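Local coordinates for GNA33 (Neisseria gonorrhoeae FA 1090, PDB 2G5D), which probably cleaves the glycosidic bond between N-acetylmuramic acid and N-acetylglucosamine in peptidoglycan as a lytic transglycosylase, leaving a 1,6-anhydro ring on the muramic acid, at residues R188-A193 / N264-V269; K199-G204 / P209-N214. All coordinates share one frame; numbering follows the deposited sequence.

Contact 1 (R188-A193 / N264-V269); sequences RFPITA and NEHPYV
An inverse gamma turn centred on Pro190 meets the loop at 264-269 within the MltA-specific insert, and the proline ring carries the contact from its side. The turn is closed by a hydrogen bond from Ile191 N to Phe189 O of 2.9 Å, and proline suits its centre because the ring already holds phi at -76°, near the value the turn needs. The bond from CA to CB of Pro190 points toward the other loop, and CB and CG make the contacts. CG lies 3.0 Å from Glu265 O, a tight packing contact between a ring carbon and a backbone oxygen. The same CG sits above one face of the His266 imidazole, displaced toward the rim and 4.0 Å from ND1. The imidazole reaches this place although the CB of His266 points away from Pro190: with CG anti to the carbonyl carbon (chi1 -70°), the ring swings back beneath the proline. A hydrogen bond from its NE2 to Tyr210 O helps fix the ring's rotation. Beyond the histidine, Pro190 CB touches Pro267 CD at 4.1 Å, two rigid rings meeting at the surface. Glu265 takes up a positive phi of 67°, and its carbonyl ends up facing Pro190. Asn264 OD1 accepts a weak 3.4 Å bond from His266 N and another from Tyr312 N. The contact thus joins the loop between strands 182-184 and 197-203 to the one running from strand 255-263 to helix 271-276, with Phe189 and His266 both packing on Pro209 of strand 206-209.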
ATOM      1  N   ARG A 188      13.362 -18.493  17.408  1.00 35.04           N
ATOM      2  CA  ARG A 188      13.234 -19.090  16.076  1.00 35.04           C
ATOM      3  C   ARG A 188      12.402 -18.234  15.120  1.00 34.88           C
ATOM      4  O   ARG A 188      12.642 -18.229  13.912  1.00 34.84           O
ATOM      5  CB  ARG A 188      12.601 -20.483  16.173  1.00 35.23           C
ATOM      6  CG  ARG A 188      13.414 -21.495  16.955  1.00 35.50           C
ATOM      7  CD  ARG A 188      14.396 -22.227  16.067  1.00 36.46           C
ATOM      8  NE  ARG A 188      15.285 -23.081  16.847  1.00 37.51           N
ATOM      9  CZ  ARG A 188      15.849 -24.199  16.393  1.00 37.62           C
ATOM     10  NH1 ARG A 188      15.612 -24.626  15.154  1.00 37.28           N
ATOM     11  NH2 ARG A 188      16.645 -24.897  17.191  1.00 37.07           N
ATOM     12  N   PHE A 189      11.414 -17.530  15.672  1.00 34.64           N
ATOM     13  CA  PHE A 189      10.504 -16.694  14.890  1.00 34.21           C
ATOM     14  C   PHE A 189      11.197 -15.413  14.414  1.00 34.40           C
ATOM     15  O   PHE A 189      12.057 -14.875  15.121  1.00 34.15           O
ATOM     16  CB  PHE A 189       9.253 -16.360  15.708  1.00 33.77           C
ATOM     17  CG  PHE A 189       8.375 -17.548  15.994  1.00 32.86           C
ATOM     18  CD1 PHE A 189       8.729 -18.477  16.973  1.00 31.76           C
ATOM     19  CD2 PHE A 189       7.186 -17.728  15.296  1.00 31.16           C
ATOM     20  CE1 PHE A 189       7.920 -19.577  17.240  1.00 31.22           C
ATOM     21  CE2 PHE A 189       6.367 -18.822  15.555  1.00 30.56           C
ATOM     22  CZ  PHE A 189       6.735 -19.748  16.532  1.00 32.05           C
ATOM     23  N   PRO A 190      10.823 -14.924  13.212  1.00 34.43           N
ATOM     24  CA  PRO A 190      11.454 -13.749  12.590  1.00 34.60           C
ATOM     25  C   PRO A 190      11.036 -12.399  13.200  1.00 34.84           C
ATOM     26  O   PRO A 190      10.375 -11.591  12.541  1.00 34.57           O
ATOM     27  CB  PRO A 190      11.003 -13.854  11.128  1.00 34.51           C
ATOM     28  CG  PRO A 190       9.681 -14.528  11.204  1.00 34.05           C
ATOM     29  CD  PRO A 190       9.760 -15.489  12.354  1.00 34.53           C
ATOM     30  N   ILE A 191      11.433 -12.162  14.449  1.00 35.42           N
ATOM     31  CA  ILE A 191      11.160 -10.896  15.129  1.00 35.93           C
ATOM     32  C   ILE A 191      12.313  -9.928  14.864  1.00 36.31           C
ATOM     33  O   ILE A 191      13.481 -10.325  14.893  1.00 36.57           O
ATOM     34  CB  ILE A 191      10.935 -11.098  16.662  1.00 36.03           C
ATOM     35  CG1 ILE A 191       9.687 -11.939  16.922  1.00 36.36           C
ATOM     36  CG2 ILE A 191      10.794  -9.775  17.405  1.00 35.99           C
ATOM     37  CD1 ILE A 191       9.990 -13.324  17.406  1.00 36.88           C
ATOM     38  N   THR A 192      11.980  -8.671  14.583  1.00 36.64           N
ATOM     39  CA  THR A 192      12.980  -7.611  14.456  1.00 36.97           C
ATOM     40  C   THR A 192      12.668  -6.527  15.492  1.00 37.15           C
ATOM     41  O   THR A 192      11.991  -6.798  16.489  1.00 37.33           O
ATOM     42  CB  THR A 192      13.002  -7.002  13.028  1.00 37.01           C
ATOM     43  OG1 THR A 192      12.506  -7.955  12.080  1.00 37.27           O
ATOM     44  CG2 THR A 192      14.421  -6.588  12.636  1.00 37.32           C
ATOM     45  N   ALA A 193      13.165  -5.311  15.273  1.00 37.27           N
ATOM     46  CA  ALA A 193      12.772  -4.168  16.090  1.00 37.47           C
ATOM     47  C   ALA A 193      11.283  -3.881  15.882  1.00 37.49           C
ATOM     48  O   ALA A 193      10.623  -3.282  16.734  1.00 37.52           O
ATOM     49  CB  ALA A 193      13.618  -2.946  15.748  1.00 37.57           C
ATOM     50  N   ASN A 264       3.425 -14.405   6.253  1.00 30.85           N
ATOM     51  CA  ASN A 264       4.128 -15.325   7.164  1.00 30.60           C
ATOM     52  C   ASN A 264       5.176 -14.676   8.074  1.00 30.92           C
ATOM     53  O   ASN A 264       5.750 -15.355   8.935  1.00 31.13           O
ATOM     54  CB  ASN A 264       4.720 -16.522   6.398  1.00 30.37           C
ATOM     55  CG  ASN A 264       5.771 -16.121   5.367  1.00 28.71           C
ATOM     56  OD1 ASN A 264       6.059 -14.941   5.151  1.00 26.98           O
ATOM     57  ND2 ASN A 264       6.333 -17.120   4.709  1.00 28.34           N
ATOM     58  N   GLU A 265       5.404 -13.372   7.878  1.00 30.72           N
ATOM     59  CA  GLU A 265       6.332 -12.558   8.675  1.00 30.71           C
ATOM     60  C   GLU A 265       7.819 -12.902   8.533  1.00 30.72           C
ATOM     61  O   GLU A 265       8.653 -12.390   9.288  1.00 31.13           O
ATOM     62  CB  GLU A 265       5.909 -12.490  10.161  1.00 30.64           C
ATOM     63  CG  GLU A 265       4.644 -11.671  10.415  1.00 30.66           C
ATOM     64  CD  GLU A 265       4.856 -10.172  10.282  1.00 30.48           C
ATOM     65  OE1 GLU A 265       6.027  -9.734  10.296  1.00 29.38           O
ATOM     66  OE2 GLU A 265       3.847  -9.432  10.173  1.00 30.58           O
ATOM     67  N   HIS A 266       8.157 -13.755   7.571  1.00 30.82           N
ATOM     68  CA  HIS A 266       9.556 -13.997   7.242  1.00 31.08           C
ATOM     69  C   HIS A 266      10.070 -12.795   6.447  1.00 31.13           C
ATOM     70  O   HIS A 266       9.285 -12.131   5.766  1.00 31.19           O
ATOM     71  CB  HIS A 266       9.735 -15.319   6.488  1.00 31.04           C
ATOM     72  CG  HIS A 266       9.504 -16.527   7.338  1.00 31.53           C
ATOM     73  ND1 HIS A 266      10.473 -17.049   8.169  1.00 31.44           N
ATOM     74  CD2 HIS A 266       8.410 -17.311   7.497  1.00 30.21           C
ATOM     75  CE1 HIS A 266       9.987 -18.106   8.798  1.00 31.42           C
ATOM     76  NE2 HIS A 266       8.736 -18.283   8.409  1.00 30.48           N
ATOM     77  N   PRO A 267      11.370 -12.477   6.573  1.00 31.18           N
ATOM     78  CA  PRO A 267      11.920 -11.244   5.989  1.00 31.07           C
ATOM     79  C   PRO A 267      11.744 -11.108   4.483  1.00 30.84           C
ATOM     80  O   PRO A 267      11.871 -12.090   3.742  1.00 30.03           O
ATOM     81  CB  PRO A 267      13.413 -11.327   6.337  1.00 30.98           C
ATOM     82  CG  PRO A 267      13.651 -12.781   6.611  1.00 31.55           C
ATOM     83  CD  PRO A 267      12.409 -13.230   7.295  1.00 31.28           C
ATOM     84  N   TYR A 268      11.459  -9.890   4.037  1.00 30.84           N
ATOM     85  CA  TYR A 268      11.486  -9.587   2.617  1.00 31.32           C
ATOM     86  C   TYR A 268      12.938  -9.507   2.135  1.00 31.26           C
ATOM     87  O   TYR A 268      13.767  -8.832   2.746  1.00 30.83           O
ATOM     88  CB  TYR A 268      10.732  -8.281   2.309  1.00 32.10           C
ATOM     89  CG  TYR A 268      11.085  -7.698   0.953  1.00 32.80           C
ATOM     90  CD1 TYR A 268      12.025  -6.670   0.846  1.00 33.74           C
ATOM     91  CD2 TYR A 268      10.516  -8.204  -0.226  1.00 34.02           C
ATOM     92  CE1 TYR A 268      12.384  -6.142  -0.388  1.00 34.51           C
ATOM     93  CE2 TYR A 268      10.867  -7.682  -1.475  1.00 34.26           C
ATOM     94  CZ  TYR A 268      11.801  -6.649  -1.541  1.00 34.60           C
ATOM     95  OH  TYR A 268      12.165  -6.106  -2.752  1.00 35.63           O
ATOM     96  N   VAL A 269      13.239 -10.217   1.046  1.00 30.97           N
ATOM     97  CA  VAL A 269      14.522 -10.087   0.360  1.00 31.02           C
ATOM     98  C   VAL A 269      14.276  -9.755  -1.111  1.00 31.36           C
ATOM     99  O   VAL A 269      13.456 -10.399  -1.767  1.00 31.09           O
ATOM    100  CB  VAL A 269      15.386 -11.377   0.489  1.00 30.84           C
ATOM    101  CG1 VAL A 269      16.634 -11.299  -0.395  1.00 30.22           C
ATOM    102  CG2 VAL A 269      15.770 -11.626   1.943  1.00 29.38           C
TER

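Contact 2 (K199-G204 / P209-N214)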
ATOM      1  N   LYS A 199       3.601 -15.484  13.479  1.00 31.07           N
ATOM      2  CA  LYS A 199       2.797 -16.405  12.678  1.00 31.15           C
ATOM      3  C   LYS A 199       3.401 -17.818  12.696  1.00 31.24           C
ATOM      4  O   LYS A 199       4.593 -17.997  12.421  1.00 31.30           O
ATOM      5  CB  LYS A 199       2.658 -15.898  11.230  1.00 30.76           C
ATOM      6  CG  LYS A 199       2.514 -14.385  11.081  1.00 29.84           C
ATOM      7  CD  LYS A 199       1.137 -13.881  11.482  1.00 29.25           C
ATOM      8  CE  LYS A 199       1.082 -12.367  11.439  1.00 29.20           C
ATOM      9  NZ  LYS A 199      -0.310 -11.844  11.474  1.00 28.47           N
ATOM     10  N   GLY A 200       2.576 -18.810  13.019  1.00 31.40           N
ATOM     11  CA  GLY A 200       3.045 -20.190  13.101  1.00 31.89           C
ATOM     12  C   GLY A 200       1.960 -21.248  13.029  1.00 32.50           C
ATOM     13  O   GLY A 200       0.822 -20.967  12.639  1.00 32.58           O
ATOM     14  N   ARG A 201       2.332 -22.471  13.399  1.00 32.89           N
ATOM     15  CA  ARG A 201       1.436 -23.629  13.369  1.00 33.78           C
ATOM     16  C   ARG A 201       1.819 -24.628  14.459  1.00 33.86           C
ATOM     17  O   ARG A 201       2.997 -24.756  14.800  1.00 33.68           O
ATOM     18  CB  ARG A 201       1.480 -24.315  11.998  1.00 33.91           C
ATOM     19  CG  ARG A 201       2.888 -24.669  11.521  1.00 34.70           C
ATOM     20  CD  ARG A 201       2.886 -25.544  10.285  1.00 34.75           C
ATOM     21  NE  ARG A 201       4.161 -26.245  10.160  1.00 36.51           N
ATOM     22  CZ  ARG A 201       4.375 -27.497  10.547  1.00 36.89           C
ATOM     23  NH1 ARG A 201       3.395 -28.222  11.067  1.00 37.32           N
ATOM     24  NH2 ARG A 201       5.578 -28.032  10.407  1.00 38.11           N
ATOM     25  N   PHE A 202       0.821 -25.334  14.991  1.00 34.32           N
ATOM     26  CA  PHE A 202       1.047 -26.388  15.984  1.00 34.75           C
ATOM     27  C   PHE A 202       1.624 -27.632  15.309  1.00 35.14           C
ATOM     28  O   PHE A 202       1.181 -28.028  14.228  1.00 35.23           O
ATOM     29  CB  PHE A 202      -0.250 -26.760  16.715  1.00 34.65           C
ATOM     30  CG  PHE A 202      -0.968 -25.589  17.345  1.00 35.18           C
ATOM     31  CD1 PHE A 202      -2.238 -25.218  16.903  1.00 35.29           C
ATOM     32  CD2 PHE A 202      -0.385 -24.865  18.383  1.00 35.15           C
ATOM     33  CE1 PHE A 202      -2.918 -24.136  17.486  1.00 35.31           C
ATOM     34  CE2 PHE A 202      -1.051 -23.791  18.971  1.00 35.22           C
ATOM     35  CZ  PHE A 202      -2.319 -23.421  18.517  1.00 34.97           C
ATOM     36  N   GLU A 203       2.620 -28.236  15.952  1.00 35.56           N
ATOM     37  CA  GLU A 203       3.266 -29.454  15.458  1.00 35.98           C
ATOM     38  C   GLU A 203       3.949 -30.132  16.635  1.00 36.01           C
ATOM     39  O   GLU A 203       4.940 -29.618  17.167  1.00 36.14           O
ATOM     40  CB  GLU A 203       4.274 -29.129  14.344  1.00 36.19           C
ATOM     41  CG  GLU A 203       5.109 -30.313  13.842  1.00 37.21           C
ATOM     42  CD  GLU A 203       4.364 -31.215  12.865  1.00 39.09           C
ATOM     43  OE1 GLU A 203       3.582 -30.706  12.030  1.00 40.56           O
ATOM     44  OE2 GLU A 203       4.582 -32.443  12.920  1.00 40.51           O
ATOM     45  N   GLY A 204       3.411 -31.285  17.035  1.00 35.86           N
ATOM     46  CA  GLY A 204       3.852 -31.979  18.240  1.00 35.61           C
ATOM     47  C   GLY A 204       3.281 -31.256  19.441  1.00 35.51           C
ATOM     48  O   GLY A 204       2.066 -31.083  19.546  1.00 35.64           O
ATOM     49  N   PRO A 209       7.646 -21.427  13.569  1.00 32.27           N
ATOM     50  CA  PRO A 209       7.464 -20.463  12.475  1.00 31.90           C
ATOM     51  C   PRO A 209       6.707 -21.093  11.305  1.00 31.47           C
ATOM     52  O   PRO A 209       6.894 -22.279  11.028  1.00 31.22           O
ATOM     53  CB  PRO A 209       8.902 -20.133  12.064  1.00 31.95           C
ATOM     54  CG  PRO A 209       9.673 -20.268  13.324  1.00 32.13           C
ATOM     55  CD  PRO A 209       9.022 -21.384  14.107  1.00 32.41           C
ATOM     56  N   TYR A 210       5.835 -20.322  10.653  1.00 30.80           N
ATOM     57  CA  TYR A 210       5.104 -20.834   9.508  1.00 30.44           C
ATOM     58  C   TYR A 210       6.041 -21.037   8.313  1.00 30.64           C
ATOM     59  O   TYR A 210       7.184 -20.556   8.315  1.00 31.00           O
ATOM     60  CB  TYR A 210       3.882 -19.961   9.133  1.00 30.13           C
ATOM     61  CG  TYR A 210       2.827 -20.787   8.437  1.00 29.38           C
ATOM     62  CD1 TYR A 210       2.654 -20.725   7.048  1.00 29.14           C
ATOM     63  CD2 TYR A 210       2.053 -21.699   9.159  1.00 28.94           C
ATOM     64  CE1 TYR A 210       1.711 -21.533   6.407  1.00 28.70           C
ATOM     65  CE2 TYR A 210       1.118 -22.498   8.537  1.00 28.62           C
ATOM     66  CZ  TYR A 210       0.949 -22.411   7.159  1.00 28.91           C
ATOM     67  OH  TYR A 210       0.022 -23.225   6.555  1.00 29.55           O
ATOM     68  N   HIS A 211       5.558 -21.776   7.317  1.00 30.14           N
ATOM     69  CA  HIS A 211       6.317 -22.118   6.114  1.00 29.43           C
ATOM     70  C   HIS A 211       6.839 -20.883   5.361  1.00 29.39           C
ATOM     71  O   HIS A 211       6.199 -19.833   5.333  1.00 29.02           O
ATOM     72  CB  HIS A 211       5.457 -22.977   5.188  1.00 29.15           C
ATOM     73  CG  HIS A 211       5.046 -24.290   5.781  1.00 29.03           C
ATOM     74  ND1 HIS A 211       5.932 -25.327   5.977  1.00 29.00           N
ATOM     75  CD2 HIS A 211       3.838 -24.744   6.195  1.00 28.01           C
ATOM     76  CE1 HIS A 211       5.292 -26.359   6.495  1.00 30.07           C
ATOM     77  NE2 HIS A 211       4.020 -26.032   6.638  1.00 30.05           N
ATOM     78  N   THR A 212       8.022 -21.039   4.769  1.00 29.33           N
ATOM     79  CA  THR A 212       8.694 -19.985   4.009  1.00 28.76           C
ATOM     80  C   THR A 212       8.273 -20.100   2.555  1.00 28.45           C
ATOM     81  O   THR A 212       7.733 -21.135   2.154  1.00 27.90           O
ATOM     82  CB  THR A 212      10.228 -20.142   4.075  1.00 28.66           C
ATOM     83  OG1 THR A 212      10.580 -21.461   3.646  1.00 29.43           O
ATOM     84  CG2 THR A 212      10.760 -19.909   5.480  1.00 27.69           C
ATOM     85  N   ARG A 213       8.521 -19.044   1.773  1.00 28.28           N
ATOM     86  CA  ARG A 213       8.212 -19.045   0.332  1.00 27.93           C
ATOM     87  C   ARG A 213       8.764 -20.271  -0.389  1.00 27.94           C
ATOM     88  O   ARG A 213       8.053 -20.898  -1.164  1.00 27.47           O
ATOM     89  CB  ARG A 213       8.729 -17.780  -0.359  1.00 27.79           C
ATOM     90  CG  ARG A 213       8.401 -17.721  -1.846  1.00 26.28           C
ATOM     91  CD  ARG A 213       8.826 -16.414  -2.469  1.00 25.24           C
ATOM     92  NE  ARG A 213       8.057 -15.283  -1.961  1.00 25.40           N
ATOM     93  CZ  ARG A 213       6.870 -14.879  -2.427  1.00 24.76           C
ATOM     94  NH1 ARG A 213       6.273 -15.491  -3.448  1.00 23.17           N
ATOM     95  NH2 ARG A 213       6.288 -13.836  -1.868  1.00 24.28           N
ATOM     96  N   ASN A 214      10.024 -20.608  -0.129  1.00 28.00           N
ATOM     97  CA  ASN A 214      10.653 -21.755  -0.790  1.00 28.31           C
ATOM     98  C   ASN A 214       9.918 -23.062  -0.508  1.00 28.35           C
ATOM     99  O   ASN A 214       9.767 -23.890  -1.402  1.00 28.74           O
ATOM    100  CB  ASN A 214      12.138 -21.887  -0.413  1.00 28.38           C
ATOM    101  CG  ASN A 214      12.804 -23.074  -1.082  1.00 29.18           C
ATOM    102  OD1 ASN A 214      13.386 -23.933  -0.416  1.00 29.57           O
ATOM    103  ND2 ASN A 214      12.708 -23.141  -2.409  1.00 29.09           N
TER
HETATM  104  O   HOH W   1       5.990 -24.515   9.648  1.00 37.56           O
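Backbone pairing begins the meeting of strand 197-203 with the end of strand 206-209: Gly200 and Pro209 form an antiparallel non-hydrogen-bonded pair, CA to CA 4.5 Å, and next to it Tyr210 N donates to Lys199 O over 3.2 Å. Proline is tolerated here because the pairing with Gly200 asks no N-H of it, and glycine readily takes the very extended backbone of its position. Packing follows from Arg201. Its CG lies between the backbone N and the carbonyl carbon (chi1 53°), and the chain then extends to NE, passing Tyr210 at about a right angle on its way to His211. Arg201 CG is 3.9 Å from Tyr210 CD2, while CD2 of His211 rests over one face of the phenol ring. Farther out, the guanidinium and imidazole planes are 3° apart, but the groups are displaced and not stacked; His211 NE2 is hydrogen-bonded to Lys224 NZ. Polar links finish the contact. One water accepts from Arg201 NE at 2.6 Å and donates to Pro209 O, and it sits over the centre of the imidazole face. Arg201 NH1 bridges to Glu203 OE1 at 2.7 Å, almost in the guanidinium plane. Gripped at NE and NH1 along its edge, the guanidinium has its rotation fixed, and the carboxylate probably offsets its charge beside the histidine.

Overall arrangement
The centres of the two contacts lie about 12 Å apart, on the same side of the chain's centre and inside the MltA-specific insert. Along the chain the order is 188-193, 199-204, 209-214, 264-269, so contact 2 is nested within the loop that contact 1 closes. The two touch directly. Asn264 ND2 probably bonds to His211 O at 2.8 Å, and Glu265 CG packs on Lys199 CG. Contact 2 belongs to the five-stranded sheet containing 197-203 and 206-209, whereas 264-269 follows strand 255-263, which lies outside that sheet; contact 1 and the bonds between the two contacts join the loops and strands of the five-stranded sheet to the loop that follows strand 255-263.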